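Local coordinates for putative enoyl-CoA hydratase/isomerase (Bordetella parapertussis, PDB 3ISA), which is a putative enoyl-CoA hydratase/isomerase of the crotonase family, probably acting on acyl-CoA thioesters, though its own substrate and reaction are not established, at residues D[36-47]-D[86-97]. Residues are numbered along the deposited sequence; the frame is centred on the assembly and turned at random. Where two conformers were deposited one is given.
Sequences VEALIDGVDAAH and RIEMLLQRVAGS
Glu37 OE1 accepts a nearly straight hydrogen bond from Arg86 NH2 (2.8 Å, 172° at the hydrogen), and Arg86 NE reaches Glu37 OE2 at 2.9 Å. The guanidinium thus presents its NE side to the carboxylate, each oxygen using its syn lone pair, and the two planes lie only 13° apart. Bends at chi2 and chi3 curl the arginine chain so that its NE edge faces the glutamate. Over one face of this guanidinium lies Ile40 CD1, a flat cation against a methyl, while Pro231 of a second subunit packs on both Glu37 and Arg86. Two turns further along each helix the same side-on grip recurs: Arg93 NE binds Asp44 OD1 at 2.8 Å and Arg93 NH1 binds Asp44 OD2. Ile40 CG2 covers a face of this second guanidinium, so the branched isoleucine serves both arginines. These pairs join helices 33-48 and 77-95, which run in the same direction, 28° apart, on one side of the parallel part of the crotonase-fold sheet. Beneath the charges the interface is aliphatic. Leu90 reaches across with CD2 3.7 Å from Leu39 CB, its CG turned opposite the backbone nitrogen, while its CB meets Ile40 CG1. Beta-branched valines are short enough to sit close against the neighbouring helix: Val36 CG2 touches Ile87 CG1 at 3.6 Å, and Val43 lies against Val94 and also Phe56 of strand 53-58. Beyond the end of helix 77-95, one of two conformers of His47 brings NE2 close to Ser97 OG, whose stronger bond is to the backbone N of Ser99; this poorly directed histidine bond is doubtful, as is the approach of Arg93 O to the imidazole edge, 3.4 Å from His47 CE1.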
loop_
_atom_site.group_PDB
_atom_site.type_symbol
_atom_site.label_atom_id
_atom_site.label_comp_id
_atom_site.label_asym_id
_atom_site.label_seq_id
_atom_site.Cartn_x
_atom_site.Cartn_y
_atom_site.Cartn_z
ATOM N N VAL D 36 -30.798 -4.220 -12.328
ATOM C CA VAL D 36 -29.343 -4.033 -12.136
ATOM C C VAL D 36 -28.653 -3.946 -13.496
ATOM O O VAL D 36 -27.879 -3.007 -13.737
ATOM C CB VAL D 36 -28.741 -5.132 -11.232
ATOM C CG1 VAL D 36 -27.171 -5.060 -11.146
ATOM C CG2 VAL D 36 -29.367 -5.047 -9.848
ATOM N N GLU D 37 -28.967 -4.876 -14.402
ATOM C CA GLU D 37 -28.348 -4.841 -15.738
ATOM C C GLU D 37 -28.675 -3.567 -16.541
ATOM O O GLU D 37 -27.818 -3.039 -17.240
ATOM C CB GLU D 37 -28.659 -6.097 -16.555
ATOM C CG GLU D 37 -28.045 -7.391 -16.016
ATOM C CD GLU D 37 -26.538 -7.325 -15.739
ATOM O OE1 GLU D 37 -25.760 -6.873 -16.607
ATOM O OE2 GLU D 37 -26.137 -7.765 -14.639
ATOM N N ALA D 38 -29.911 -3.087 -16.422
ATOM C CA ALA D 38 -30.336 -1.834 -17.033
ATOM C C ALA D 38 -29.569 -0.625 -16.480
ATOM O O ALA D 38 -29.211 0.293 -17.235
ATOM C CB ALA D 38 -31.833 -1.643 -16.821
ATOM N N LEU D 39 -29.339 -0.625 -15.165
ATOM C CA LEU D 39 -28.566 0.418 -14.511
ATOM C C LEU D 39 -27.108 0.395 -14.962
ATOM O O LEU D 39 -26.549 1.422 -15.273
ATOM C CB LEU D 39 -28.651 0.271 -12.997
ATOM C CG LEU D 39 -29.947 0.867 -12.414
ATOM C CD1 LEU D 39 -30.296 0.199 -11.062
ATOM C CD2 LEU D 39 -29.875 2.378 -12.288
ATOM N N ILE D 40 -26.520 -0.790 -15.024
ATOM C CA ILE D 40 -25.153 -0.939 -15.485
ATOM C C ILE D 40 -24.991 -0.426 -16.928
ATOM O O ILE D 40 -24.056 0.332 -17.200
ATOM C CB ILE D 40 -24.680 -2.418 -15.344
ATOM C CG1 ILE D 40 -24.422 -2.742 -13.856
ATOM C CG2 ILE D 40 -23.415 -2.649 -16.125
ATOM C CD1 ILE D 40 -24.193 -4.206 -13.533
ATOM N N ASP D 41 -25.896 -0.850 -17.822
ATOM C CA ASP D 41 -25.907 -0.377 -19.204
ATOM C C ASP D 41 -26.029 1.148 -19.305
ATOM O O ASP D 41 -25.258 1.789 -20.036
ATOM C CB ASP D 41 -27.019 -1.083 -19.986
ATOM C CG ASP D 41 -26.701 -2.553 -20.264
ATOM O OD1 ASP D 41 -25.543 -2.982 -20.034
ATOM O OD2 ASP D 41 -27.602 -3.285 -20.721
ATOM N N GLY D 42 -26.981 1.723 -18.554
ATOM C CA GLY D 42 -27.211 3.168 -18.541
ATOM C C GLY D 42 -26.018 3.964 -18.028
ATOM O O GLY D 42 -25.629 4.968 -18.634
ATOM N N VAL D 43 -25.455 3.522 -16.901
ATOM C CA VAL D 43 -24.248 4.142 -16.323
ATOM C C VAL D 43 -23.048 4.064 -17.286
ATOM O O VAL D 43 -22.358 5.066 -17.493
ATOM C CB VAL D 43 -23.928 3.571 -14.902
ATOM C CG1 VAL D 43 -22.593 4.051 -14.428
ATOM C CG2 VAL D 43 -25.035 4.017 -13.899
ATOM N N ASP D 44 -22.826 2.895 -17.887
ATOM C CA ASP D 44 -21.750 2.723 -18.883
ATOM C C ASP D 44 -21.923 3.656 -20.088
ATOM O O ASP D 44 -20.945 4.238 -20.557
ATOM C CB ASP D 44 -21.649 1.273 -19.367
ATOM C CG ASP D 44 -21.083 0.328 -18.312
ATOM O OD1 ASP D 44 -20.672 0.780 -17.221
ATOM O OD2 ASP D 44 -21.058 -0.893 -18.570
ATOM N N ALA D 45 -23.163 3.808 -20.564
ATOM C CA ALA D 45 -23.465 4.686 -21.693
ATOM C C ALA D 45 -23.200 6.146 -21.325
ATOM O O ALA D 45 -22.610 6.881 -22.107
ATOM C CB ALA D 45 -24.907 4.491 -22.142
ATOM N N ALA D 46 -23.614 6.549 -20.121
ATOM C CA ALA D 46 -23.344 7.900 -19.622
ATOM C C ALA D 46 -21.839 8.208 -19.499
ATOM O O ALA D 46 -21.422 9.341 -19.772
ATOM C CB ALA D 46 -24.049 8.129 -18.304
ATOM N N HIS D 47 -21.044 7.205 -19.101
ATOM C CA HIS D 47 -19.613 7.394 -19.010
ATOM C C HIS D 47 -18.983 7.541 -20.408
ATOM O O HIS D 47 -18.109 8.386 -20.604
ATOM C CB HIS D 47 -18.972 6.290 -18.163
ATOM C CG HIS D 47 -19.402 6.311 -16.722
ATOM N ND1 HIS D 47 -19.055 5.325 -15.825
ATOM C CD2 HIS D 47 -20.159 7.196 -16.030
ATOM C CE1 HIS D 47 -19.567 5.611 -14.642
ATOM N NE2 HIS D 47 -20.252 6.734 -14.744
ATOM N N ARG D 86 -23.000 -8.526 -9.479
ATOM C CA ARG D 86 -23.391 -7.498 -10.437
ATOM C C ARG D 86 -23.845 -6.204 -9.731
ATOM O O ARG D 86 -23.539 -5.113 -10.195
ATOM C CB ARG D 86 -24.428 -8.039 -11.439
ATOM C CG ARG D 86 -23.912 -9.203 -12.351
ATOM C CD ARG D 86 -22.746 -8.789 -13.256
ATOM N NE ARG D 86 -23.221 -7.981 -14.388
ATOM C CZ ARG D 86 -22.433 -7.270 -15.195
ATOM N NH1 ARG D 86 -21.120 -7.247 -14.986
ATOM N NH2 ARG D 86 -22.955 -6.585 -16.210
ATOM N N ILE D 87 -24.562 -6.334 -8.615
ATOM C CA ILE D 87 -24.889 -5.173 -7.774
ATOM C C ILE D 87 -23.605 -4.457 -7.326
ATOM O O ILE D 87 -23.474 -3.251 -7.515
ATOM C CB ILE D 87 -25.810 -5.557 -6.573
ATOM C CG1 ILE D 87 -27.233 -5.845 -7.079
ATOM C CG2 ILE D 87 -25.862 -4.429 -5.536
ATOM C CD1 ILE D 87 -28.145 -6.555 -6.066
ATOM N N GLU D 88 -22.638 -5.190 -6.773
ATOM C CA GLU D 88 -21.383 -4.535 -6.343
ATOM C C GLU D 88 -20.622 -3.907 -7.518
ATOM O O GLU D 88 -20.047 -2.833 -7.370
ATOM C CB GLU D 88 -20.486 -5.496 -5.547
ATOM C CG GLU D 88 -19.128 -4.909 -5.036
ATOM C CD GLU D 88 -19.265 -3.690 -4.086
ATOM O OE1 GLU D 88 -20.388 -3.315 -3.686
ATOM O OE2 GLU D 88 -18.224 -3.093 -3.741
ATOM N N MET D 89 -20.641 -4.562 -8.684
ATOM C CA MET D 89 -20.008 -4.001 -9.864
ATOM C C MET D 89 -20.693 -2.663 -10.254
ATOM O O MET D 89 -20.019 -1.670 -10.549
ATOM C CB MET D 89 -19.943 -5.026 -11.005
ATOM C CG MET D 89 -18.917 -6.182 -10.742
ATOM S SD MET D 89 -18.902 -7.521 -11.985
ATOM C CE MET D 89 -17.989 -6.720 -13.279
ATOM N N LEU D 90 -22.020 -2.637 -10.181
ATOM C CA LEU D 90 -22.789 -1.422 -10.400
ATOM C C LEU D 90 -22.419 -0.320 -9.395
ATOM O O LEU D 90 -22.162 0.827 -9.799
ATOM C CB LEU D 90 -24.295 -1.707 -10.328
ATOM C CG LEU D 90 -25.189 -0.451 -10.343
ATOM C CD1 LEU D 90 -25.062 0.376 -11.654
ATOM C CD2 LEU D 90 -26.650 -0.799 -10.017
ATOM N N LEU D 91 -22.368 -0.672 -8.112
ATOM C CA LEU D 91 -22.066 0.309 -7.055
ATOM C C LEU D 91 -20.675 0.935 -7.262
ATOM O O LEU D 91 -20.478 2.137 -7.089
ATOM C CB LEU D 91 -22.191 -0.355 -5.673
ATOM C CG LEU D 91 -23.579 -0.906 -5.342
ATOM C CD1 LEU D 91 -23.558 -1.664 -4.020
ATOM C CD2 LEU D 91 -24.602 0.231 -5.331
ATOM N N GLN D 92 -19.721 0.108 -7.678
ATOM C CA GLN D 92 -18.376 0.594 -7.920
ATOM C C GLN D 92 -18.315 1.538 -9.131
ATOM O O GLN D 92 -17.580 2.531 -9.110
ATOM C CB GLN D 92 -17.410 -0.595 -8.036
ATOM C CG GLN D 92 -17.226 -1.299 -6.672
ATOM C CD GLN D 92 -16.172 -2.387 -6.695
ATOM O OE1 GLN D 92 -15.436 -2.550 -7.682
ATOM N NE2 GLN D 92 -16.076 -3.130 -5.597
ATOM N N ARG D 93 -19.095 1.239 -10.172
ATOM C CA ARG D 93 -19.190 2.101 -11.346
ATOM C C ARG D 93 -19.780 3.463 -10.978
ATOM O O ARG D 93 -19.270 4.490 -11.404
ATOM C CB ARG D 93 -20.062 1.446 -12.415
ATOM C CG ARG D 93 -19.310 0.504 -13.326
ATOM C CD ARG D 93 -20.254 -0.575 -13.768
ATOM N NE ARG D 93 -20.077 -0.997 -15.155
ATOM C CZ ARG D 93 -19.401 -2.072 -15.531
ATOM N NH1 ARG D 93 -19.334 -2.383 -16.813
ATOM N NH2 ARG D 93 -18.796 -2.838 -14.633
ATOM N N VAL D 94 -20.831 3.454 -10.166
ATOM C CA VAL D 94 -21.454 4.705 -9.695
ATOM C C VAL D 94 -20.489 5.475 -8.763
ATOM O O VAL D 94 -20.245 6.684 -8.970
ATOM C CB VAL D 94 -22.820 4.441 -9.029
ATOM C CG1 VAL D 94 -23.444 5.760 -8.498
ATOM C CG2 VAL D 94 -23.760 3.732 -10.017
ATOM N N ALA D 95 -19.913 4.767 -7.787
ATOM C CA ALA D 95 -18.975 5.377 -6.813
ATOM C C ALA D 95 -17.761 6.037 -7.457
ATOM O O ALA D 95 -17.360 7.137 -7.050
ATOM C CB ALA D 95 -18.535 4.373 -5.769
ATOM N N GLY D 96 -17.190 5.364 -8.455
ATOM C CA GLY D 96 -15.998 5.844 -9.166
ATOM C C GLY D 96 -16.305 6.626 -10.442
ATOM O O GLY D 96 -15.435 6.790 -11.294
ATOM N N SER D 97 -17.533 7.116 -10.575
ATOM C CA SER D 97 -17.971 7.785 -11.811
ATOM C C SER D 97 -17.172 9.086 -12.059
ATOM O O SER D 97 -16.965 9.868 -11.131
ATOM C CB SER D 97 -19.455 8.112 -11.746
ATOM O OG SER D 97 -19.928 8.650 -12.976
#